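Local atomic coordinates of methylthioribose-1-phosphate isomerase (Saccharomyces cerevisiae, PDB entry 1W2W), a protein that catalyses the interconversion of methylthioribose 1-phosphate and methylthioribulose 1-phosphate in the methionine salvage pathway. Residues I58-K72 and F132-I144. Residues are numbered along the deposited sequence; the frame is centred on the assembly and turned at random.
Sequences IVGSLSVLTEVQLIK and FDGSLYNYVCELI
Antiparallel helix packing in the N-terminal helical part of this isomerase brings Leu65 of helix 53-73 into a hole on helix 129-168 formed by Asp133, Leu136, Tyr137 and Val140. The segment axes cross at -156° and come within 9.9 Å. With CG anti to the backbone N (chi1 177°), Leu65 spreads its two methyls along the partner helix: CD1 lies beside the Asp133 carboxylate, whereas CD2 packs 3.8 Å from Val140 CG2 and meets the Tyr137 ring at its edge. Within the same hole, Leu136 CD2 lies against the backbone of Leu65, 3.5 Å from its N. At one end Ile58 CG2 rests 3.6 Å from Ile144 CG1; toward the other, Val68 CG1 touches the Phe132 ring edge-on, 3.8 Å from CE2. Near this end the contact turns polar. Gln69 NE2 donates to the syn lone pair of Asp133 OD1 over 2.9 Å, nearly straight at 175°, with the acceptor in the plane of the Gln69 amide. Asp133 OD2 accepts a hydrogen bond from a water that weakly accepts from Lys72 NZ, which also pairs with Glu14. Since Gln69 NE2 also donates to Pro13 O, and its OE1 accepts from Val16 N, a leucine in its place would probably leave Asp133 OD1 without its amide donor and undo the ties to Pro13 and Val16. Apolar contacts thus probably set the spacing of the two helices, while the buried, directional amide-carboxylate bond is likely to help fix their alignment.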
ATOM      1  N   ILE A  58      16.089 -12.408  19.707  1.00  9.90           N
ATOM      2  CA  ILE A  58      17.038 -13.510  19.577  1.00 11.07           C
ATOM      3  C   ILE A  58      18.396 -13.043  19.049  1.00 10.51           C
ATOM      4  O   ILE A  58      19.434 -13.399  19.620  1.00 11.32           O
ATOM      5  CB  ILE A  58      16.465 -14.641  18.682  1.00 10.47           C
ATOM      6  CG1 ILE A  58      15.286 -15.328  19.391  1.00 10.93           C
ATOM      7  CG2 ILE A  58      17.563 -15.674  18.353  1.00 11.92           C
ATOM      8  CD1 ILE A  58      14.361 -16.099  18.435  1.00 11.81           C
ATOM      9  N   VAL A  59      18.412 -12.261  17.971  1.00 10.88           N
ATOM     10  CA  VAL A  59      19.708 -11.770  17.472  1.00 11.38           C
ATOM     11  C   VAL A  59      20.405 -10.854  18.478  1.00 10.78           C
ATOM     12  O   VAL A  59      21.632 -10.923  18.642  1.00 11.95           O
ATOM     13  CB  VAL A  59      19.641 -11.098  16.081  1.00 11.33           C
ATOM     14  CG1 VAL A  59      19.052  -9.691  16.176  1.00 15.52           C
ATOM     15  CG2 VAL A  59      21.067 -10.977  15.499  1.00 12.36           C
ATOM     16  N   GLY A  60      19.628 -10.014  19.157  1.00 11.29           N
ATOM     17  CA  GLY A  60      20.165  -9.159  20.213  1.00 10.82           C
ATOM     18  C   GLY A  60      20.842  -9.974  21.310  1.00 12.07           C
ATOM     19  O   GLY A  60      22.006  -9.720  21.666  1.00 11.22           O
ATOM     20  N   SER A  61      20.106 -10.950  21.840  1.00 11.25           N
ATOM     21  CA  SER A  61      20.614 -11.855  22.863  1.00 12.45           C
ATOM     22  C   SER A  61      21.867 -12.600  22.387  1.00 13.06           C
ATOM     23  O   SER A  61      22.860 -12.666  23.102  1.00 13.48           O
ATOM     24  CB  SER A  61      19.525 -12.848  23.279  1.00 13.15           C
ATOM     25  OG  SER A  61      18.425 -12.161  23.853  1.00 13.45           O
ATOM     26  N   LEU A  62      21.815 -13.156  21.182  1.00 11.97           N
ATOM     27  CA  LEU A  62      22.943 -13.880  20.616  1.00 12.86           C
ATOM     28  C   LEU A  62      24.175 -12.993  20.461  1.00 12.45           C
ATOM     29  O   LEU A  62      25.302 -13.460  20.672  1.00 12.34           O
ATOM     30  CB  LEU A  62      22.582 -14.532  19.276  1.00 12.34           C
ATOM     31  CG  LEU A  62      21.705 -15.778  19.380  1.00 11.93           C
ATOM     32  CD1 LEU A  62      21.204 -16.158  17.993  1.00 14.38           C
ATOM     33  CD2 LEU A  62      22.466 -16.942  19.989  1.00 14.23           C
ATOM     34  N   SER A  63      23.976 -11.725  20.106  1.00 12.67           N
ATOM     35  CA  SER A  63      25.109 -10.825  19.892  1.00 13.49           C
ATOM     36  C   SER A  63      25.863 -10.533  21.194  1.00 13.87           C
ATOM     37  O   SER A  63      27.065 -10.252  21.165  1.00 14.79           O
ATOM     38  CB  SER A  63      24.692  -9.529  19.181  1.00 13.22           C
ATOM     39  OG  SER A  63      24.090  -8.607  20.078  1.00 13.94           O
ATOM     40  N   VAL A  64      25.163 -10.598  22.323  1.00 13.82           N
ATOM     41  CA  VAL A  64      25.819 -10.478  23.629  1.00 13.56           C
ATOM     42  C   VAL A  64      26.704 -11.707  23.863  1.00 13.97           C
ATOM     43  O   VAL A  64      27.857 -11.604  24.319  1.00 13.76           O
ATOM     44  CB  VAL A  64      24.782 -10.348  24.765  1.00 12.58           C
ATOM     45  CG1 VAL A  64      25.486 -10.112  26.103  1.00 13.70           C
ATOM     46  CG2 VAL A  64      23.815  -9.202  24.504  1.00 12.41           C
ATOM     47  N   LEU A  65      26.175 -12.883  23.546  1.00 13.99           N
ATOM     48  CA  LEU A  65      26.951 -14.106  23.710  1.00 13.32           C
ATOM     49  C   LEU A  65      28.172 -14.139  22.789  1.00 13.66           C
ATOM     50  O   LEU A  65      29.272 -14.475  23.232  1.00 14.04           O
ATOM     51  CB  LEU A  65      26.085 -15.362  23.526  1.00 13.05           C
ATOM     52  CG  LEU A  65      26.829 -16.709  23.596  1.00 12.16           C
ATOM     53  CD1 LEU A  65      27.460 -16.921  24.981  1.00 13.83           C
ATOM     54  CD2 LEU A  65      25.885 -17.860  23.268  1.00 12.74           C
ATOM     55  N   THR A  66      28.017 -13.798  21.515  1.00 12.85           N
ATOM     56  CA  THR A  66      29.196 -13.774  20.647  1.00 14.00           C
ATOM     57  C   THR A  66      30.225 -12.761  21.150  1.00 14.66           C
ATOM     58  O   THR A  66      31.432 -13.004  21.045  1.00 15.82           O
ATOM     59  CB  THR A  66      28.854 -13.500  19.161  1.00 13.63           C
ATOM     60  OG1 THR A  66      28.073 -12.309  19.044  1.00 13.96           O
ATOM     61  CG2 THR A  66      27.964 -14.582  18.583  1.00 15.13           C
ATOM     62  N   GLU A  67      29.756 -11.638  21.692  1.00 13.71           N
ATOM     63  CA  GLU A  67      30.669 -10.626  22.219  1.00 15.37           C
ATOM     64  C   GLU A  67      31.471 -11.158  23.405  1.00 16.44           C
ATOM     65  O   GLU A  67      32.697 -10.994  23.459  1.00 16.57           O
ATOM     66  CB  GLU A  67      29.956  -9.326  22.599  1.00 15.19           C
ATOM     67  CG  GLU A  67      30.916  -8.319  23.222  1.00 14.88           C
ATOM     68  CD  GLU A  67      30.490  -6.886  23.004  1.00 16.19           C
ATOM     69  OE1 GLU A  67      30.617  -6.078  23.946  1.00 16.44           O
ATOM     70  OE2 GLU A  67      30.028  -6.564  21.888  1.00 16.67           O
ATOM     71  N   VAL A  68      30.802 -11.798  24.360  1.00 16.91           N
ATOM     72  CA  VAL A  68      31.538 -12.242  25.542  1.00 18.25           C
ATOM     73  C   VAL A  68      32.483 -13.382  25.200  1.00 18.07           C
ATOM     74  O   VAL A  68      33.555 -13.524  25.804  1.00 16.86           O
ATOM     75  CB  VAL A  68      30.628 -12.593  26.732  1.00 19.29           C
ATOM     76  CG1 VAL A  68      29.788 -11.384  27.153  1.00 20.64           C
ATOM     77  CG2 VAL A  68      29.774 -13.773  26.408  1.00 19.63           C
ATOM     78  N   GLN A  69      32.104 -14.196  24.218  1.00 16.65           N
ATOM     79  CA  GLN A  69      32.991 -15.270  23.785  1.00 16.93           C
ATOM     80  C   GLN A  69      34.188 -14.755  23.010  1.00 18.55           C
ATOM     81  O   GLN A  69      35.285 -15.305  23.119  1.00 18.99           O
ATOM     82  CB  GLN A  69      32.232 -16.342  23.004  1.00 16.22           C
ATOM     83  CG  GLN A  69      31.132 -16.951  23.868  1.00 14.22           C
ATOM     84  CD  GLN A  69      30.574 -18.233  23.307  1.00 14.77           C
ATOM     85  OE1 GLN A  69      30.555 -18.427  22.086  1.00 13.98           O
ATOM     86  NE2 GLN A  69      30.127 -19.119  24.186  1.00 15.08           N
ATOM     87  N   LEU A  70      33.981 -13.692  22.242  1.00 19.00           N
ATOM     88  CA  LEU A  70      35.079 -13.061  21.521  1.00 21.25           C
ATOM     89  C   LEU A  70      36.093 -12.444  22.488  1.00 22.56           C
ATOM     90  O   LEU A  70      37.302 -12.573  22.296  1.00 22.98           O
ATOM     91  CB  LEU A  70      34.543 -11.999  20.554  1.00 20.87           C
ATOM     92  CG  LEU A  70      35.546 -11.269  19.655  1.00 21.53           C
ATOM     93  CD1 LEU A  70      36.458 -12.247  18.951  1.00 21.99           C
ATOM     94  CD2 LEU A  70      34.825 -10.388  18.637  1.00 22.05           C
ATOM     95  N   ILE A  71      35.622 -11.767  23.527  1.00 24.09           N
ATOM     96  CA  ILE A  71      36.573 -11.120  24.424  1.00 27.35           C
ATOM     97  C   ILE A  71      37.345 -12.149  25.250  1.00 28.39           C
ATOM     98  O   ILE A  71      38.458 -11.877  25.711  1.00 30.39           O
ATOM     99  CB  ILE A  71      35.908 -10.032  25.294  1.00 27.16           C
ATOM    100  CG1 ILE A  71      34.855 -10.623  26.226  1.00 28.68           C
ATOM    101  CG2 ILE A  71      35.260  -8.974  24.416  1.00 27.46           C
ATOM    102  CD1 ILE A  71      34.040  -9.574  26.952  1.00 29.36           C
ATOM    103  N   LYS A  72      36.761 -13.330  25.431  1.00 30.06           N
ATOM    104  CA  LYS A  72      37.483 -14.447  26.033  1.00 31.28           C
ATOM    105  C   LYS A  72      38.581 -14.961  25.103  1.00 31.63           C
ATOM    106  O   LYS A  72      39.734 -15.111  25.519  1.00 31.23           O
ATOM    107  CB  LYS A  72      36.533 -15.585  26.421  1.00 31.86           C
ATOM    108  CG  LYS A  72      37.276 -16.813  26.942  1.00 33.40           C
ATOM    109  CD  LYS A  72      36.460 -18.083  26.798  1.00 37.03           C
ATOM    110  CE  LYS A  72      37.350 -19.306  26.587  1.00 39.36           C
ATOM    111  NZ  LYS A  72      36.522 -20.555  26.585  1.00 41.39           N
ATOM    112  N   PHE A 132      29.048 -16.259  33.478  1.00 18.43           N
ATOM    113  CA  PHE A 132      28.069 -15.522  32.679  1.00 17.91           C
ATOM    114  C   PHE A 132      27.941 -16.149  31.291  1.00 18.57           C
ATOM    115  O   PHE A 132      26.833 -16.352  30.789  1.00 17.50           O
ATOM    116  CB  PHE A 132      28.463 -14.050  32.566  1.00 17.50           C
ATOM    117  CG  PHE A 132      27.523 -13.227  31.732  1.00 17.35           C
ATOM    118  CD1 PHE A 132      26.189 -13.076  32.101  1.00 15.51           C
ATOM    119  CD2 PHE A 132      27.968 -12.605  30.575  1.00 16.87           C
ATOM    120  CE1 PHE A 132      25.321 -12.319  31.333  1.00 15.47           C
ATOM    121  CE2 PHE A 132      27.099 -11.842  29.799  1.00 15.58           C
ATOM    122  CZ  PHE A 132      25.782 -11.698  30.175  1.00 14.32           C
ATOM    123  N   ASP A 133      29.088 -16.441  30.690  1.00 18.01           N
ATOM    124  CA  ASP A 133      29.169 -17.054  29.369  1.00 19.46           C
ATOM    125  C   ASP A 133      28.333 -18.338  29.337  1.00 19.14           C
ATOM    126  O   ASP A 133      27.440 -18.508  28.499  1.00 18.01           O
ATOM    127  CB  ASP A 133      30.657 -17.322  29.090  1.00 19.84           C
ATOM    128  CG  ASP A 133      30.947 -17.795  27.681  1.00 21.22           C
ATOM    129  OD1 ASP A 133      30.093 -18.460  27.061  1.00 20.42           O
ATOM    130  OD2 ASP A 133      32.042 -17.546  27.121  1.00 22.06           O
ATOM    131  N   GLY A 134      28.615 -19.244  30.266  1.00 18.84           N
ATOM    132  CA  GLY A 134      27.901 -20.504  30.347  1.00 19.26           C
ATOM    133  C   GLY A 134      26.406 -20.336  30.559  1.00 18.56           C
ATOM    134  O   GLY A 134      25.610 -21.028  29.926  1.00 18.83           O
ATOM    135  N   SER A 135      26.028 -19.419  31.445  1.00 17.49           N
ATOM    136  CA  SER A 135      24.615 -19.228  31.774  1.00 17.49           C
ATOM    137  C   SER A 135      23.879 -18.525  30.634  1.00 16.96           C
ATOM    138  O   SER A 135      22.702 -18.798  30.380  1.00 15.35           O
ATOM    139  CB  SER A 135      24.475 -18.416  33.064  1.00 18.66           C
ATOM    140  OG  SER A 135      25.064 -19.111  34.157  1.00 20.19           O
ATOM    141  N   LEU A 136      24.570 -17.613  29.958  1.00 15.14           N
ATOM    142  CA  LEU A 136      24.002 -16.929  28.806  1.00 14.74           C
ATOM    143  C   LEU A 136      23.791 -17.888  27.639  1.00 14.94           C
ATOM    144  O   LEU A 136      22.773 -17.798  26.940  1.00 15.50           O
ATOM    145  CB  LEU A 136      24.878 -15.742  28.386  1.00 14.63           C
ATOM    146  CG  LEU A 136      24.385 -14.908  27.197  1.00 12.59           C
ATOM    147  CD1 LEU A 136      22.993 -14.333  27.446  1.00 14.23           C
ATOM    148  CD2 LEU A 136      25.377 -13.800  26.837  1.00 12.73           C
ATOM    149  N   TYR A 137      24.741 -18.800  27.422  1.00 14.66           N
ATOM    150  CA  TYR A 137      24.560 -19.851  26.426  1.00 14.27           C
ATOM    151  C   TYR A 137      23.282 -20.633  26.720  1.00 14.78           C
ATOM    152  O   TYR A 137      22.454 -20.864  25.827  1.00 15.04           O
ATOM    153  CB  TYR A 137      25.734 -20.837  26.435  1.00 14.87           C
ATOM    154  CG  TYR A 137      25.524 -22.019  25.504  1.00 13.38           C
ATOM    155  CD1 TYR A 137      25.730 -21.894  24.131  1.00 14.67           C
ATOM    156  CD2 TYR A 137      25.120 -23.259  25.997  1.00 13.37           C
ATOM    157  CE1 TYR A 137      25.536 -22.982  23.273  1.00 14.17           C
ATOM    158  CE2 TYR A 137      24.928 -24.334  25.150  1.00 15.14           C
ATOM    159  CZ  TYR A 137      25.137 -24.190  23.797  1.00 14.67           C
ATOM    160  OH  TYR A 137      24.947 -25.272  22.959  1.00 15.82           O
ATOM    161  N   ASN A 138      23.130 -21.055  27.973  1.00 15.28           N
ATOM    162  CA  ASN A 138      21.907 -21.758  28.371  1.00 16.25           C
ATOM    163  C   ASN A 138      20.682 -20.889  28.106  1.00 16.33           C
ATOM    164  O   ASN A 138      19.656 -21.380  27.616  1.00 16.54           O
ATOM    165  CB  ASN A 138      21.961 -22.188  29.840  1.00 18.17           C
ATOM    166  CG  ASN A 138      22.938 -23.324  30.063  1.00 19.89           C
ATOM    167  OD1 ASN A 138      23.391 -23.951  29.104  1.00 24.85           O
ATOM    168  ND2 ASN A 138      23.270 -23.592  31.318  1.00 23.16           N
ATOM    169  N   TYR A 139      20.790 -19.602  28.423  1.00 14.67           N
ATOM    170  CA  TYR A 139      19.642 -18.714  28.269  1.00 15.19           C
ATOM    171  C   TYR A 139      19.216 -18.609  26.808  1.00 14.05           C
ATOM    172  O   TYR A 139      18.017 -18.710  26.479  1.00 13.48           O
ATOM    173  CB  TYR A 139      19.902 -17.306  28.825  1.00 15.20           C
ATOM    174  CG  TYR A 139      18.788 -16.370  28.407  1.00 15.03           C
ATOM    175  CD1 TYR A 139      17.558 -16.414  29.044  1.00 16.63           C
ATOM    176  CD2 TYR A 139      18.961 -15.462  27.365  1.00 15.74           C
ATOM    177  CE1 TYR A 139      16.527 -15.575  28.662  1.00 14.96           C
ATOM    178  CE2 TYR A 139      17.927 -14.610  26.972  1.00 15.57           C
ATOM    179  CZ  TYR A 139      16.714 -14.681  27.627  1.00 13.24           C
ATOM    180  OH  TYR A 139      15.665 -13.866  27.288  1.00 13.90           O
ATOM    181  N   VAL A 140      20.185 -18.387  25.925  1.00 13.28           N
ATOM    182  CA  VAL A 140      19.834 -18.206  24.518  1.00 13.62           C
ATOM    183  C   VAL A 140      19.286 -19.484  23.878  1.00 13.86           C
ATOM    184  O   VAL A 140      18.367 -19.423  23.051  1.00 13.02           O
ATOM    185  CB  VAL A 140      20.959 -17.558  23.678  1.00 13.60           C
ATOM    186  CG1 VAL A 140      21.377 -16.237  24.305  1.00 15.15           C
ATOM    187  CG2 VAL A 140      22.151 -18.494  23.507  1.00 13.82           C
ATOM    188  N   CYS A 141      19.825 -20.640  24.268  1.00 13.36           N
ATOM    189  CA  CYS A 141      19.285 -21.903  23.796  1.00 12.91           C
ATOM    190  C   CYS A 141      17.830 -22.037  24.217  1.00 14.31           C
ATOM    191  O   CYS A 141      16.986 -22.457  23.418  1.00 13.82           O
ATOM    192  CB  CYS A 141      20.102 -23.090  24.313  1.00 13.49           C
ATOM    193  SG  CYS A 141      21.710 -23.199  23.479  1.00 15.24           S
ATOM    194  N   GLU A 142      17.547 -21.678  25.466  1.00 13.02           N
ATOM    195  CA  GLU A 142      16.195 -21.802  25.998  1.00 14.52           C
ATOM    196  C   GLU A 142      15.249 -20.813  25.330  1.00 13.98           C
ATOM    197  O   GLU A 142      14.133 -21.188  24.965  1.00 13.38           O
ATOM    198  CB  GLU A 142      16.185 -21.614  27.509  1.00 16.41           C
ATOM    199  CG  GLU A 142      16.739 -22.833  28.233  1.00 20.92           C
ATOM    200  CD  GLU A 142      17.221 -22.502  29.628  1.00 26.22           C
ATOM    201  OE1 GLU A 142      16.674 -21.549  30.229  1.00 28.31           O
ATOM    202  OE2 GLU A 142      18.146 -23.201  30.108  1.00 29.09           O
ATOM    203  N   LEU A 143      15.702 -19.571  25.165  1.00 13.16           N
ATOM    204  CA  LEU A 143      14.918 -18.542  24.471  1.00 12.33           C
ATOM    205  C   LEU A 143      14.516 -19.039  23.077  1.00 13.26           C
ATOM    206  O   LEU A 143      13.341 -18.973  22.676  1.00 11.16           O
ATOM    207  CB  LEU A 143      15.717 -17.230  24.385  1.00 12.95           C
ATOM    208  CG  LEU A 143      15.109 -16.091  23.548  1.00 11.22           C
ATOM    209  CD1 LEU A 143      13.892 -15.490  24.247  1.00 12.00           C
ATOM    210  CD2 LEU A 143      16.149 -15.023  23.199  1.00 12.97           C
ATOM    211  N   ILE A 144      15.497 -19.546  22.338  1.00 12.21           N
ATOM    212  CA  ILE A 144      15.261 -20.006  20.980  1.00 12.63           C
ATOM    213  C   ILE A 144      14.391 -21.269  20.984  1.00 11.97           C
ATOM    214  O   ILE A 144      13.413 -21.372  20.241  1.00 11.80           O
ATOM    215  CB  ILE A 144      16.617 -20.225  20.251  1.00 12.23           C
ATOM    216  CG1 ILE A 144      17.290 -18.870  19.977  1.00 12.52           C
ATOM    217  CG2 ILE A 144      16.420 -21.005  18.942  1.00 13.81           C
ATOM    218  CD1 ILE A 144      18.776 -18.947  19.660  1.00 14.14           C
TER
HETATM  219  O   HOH W   1      33.755 -18.897  25.555  1.00 20.12           O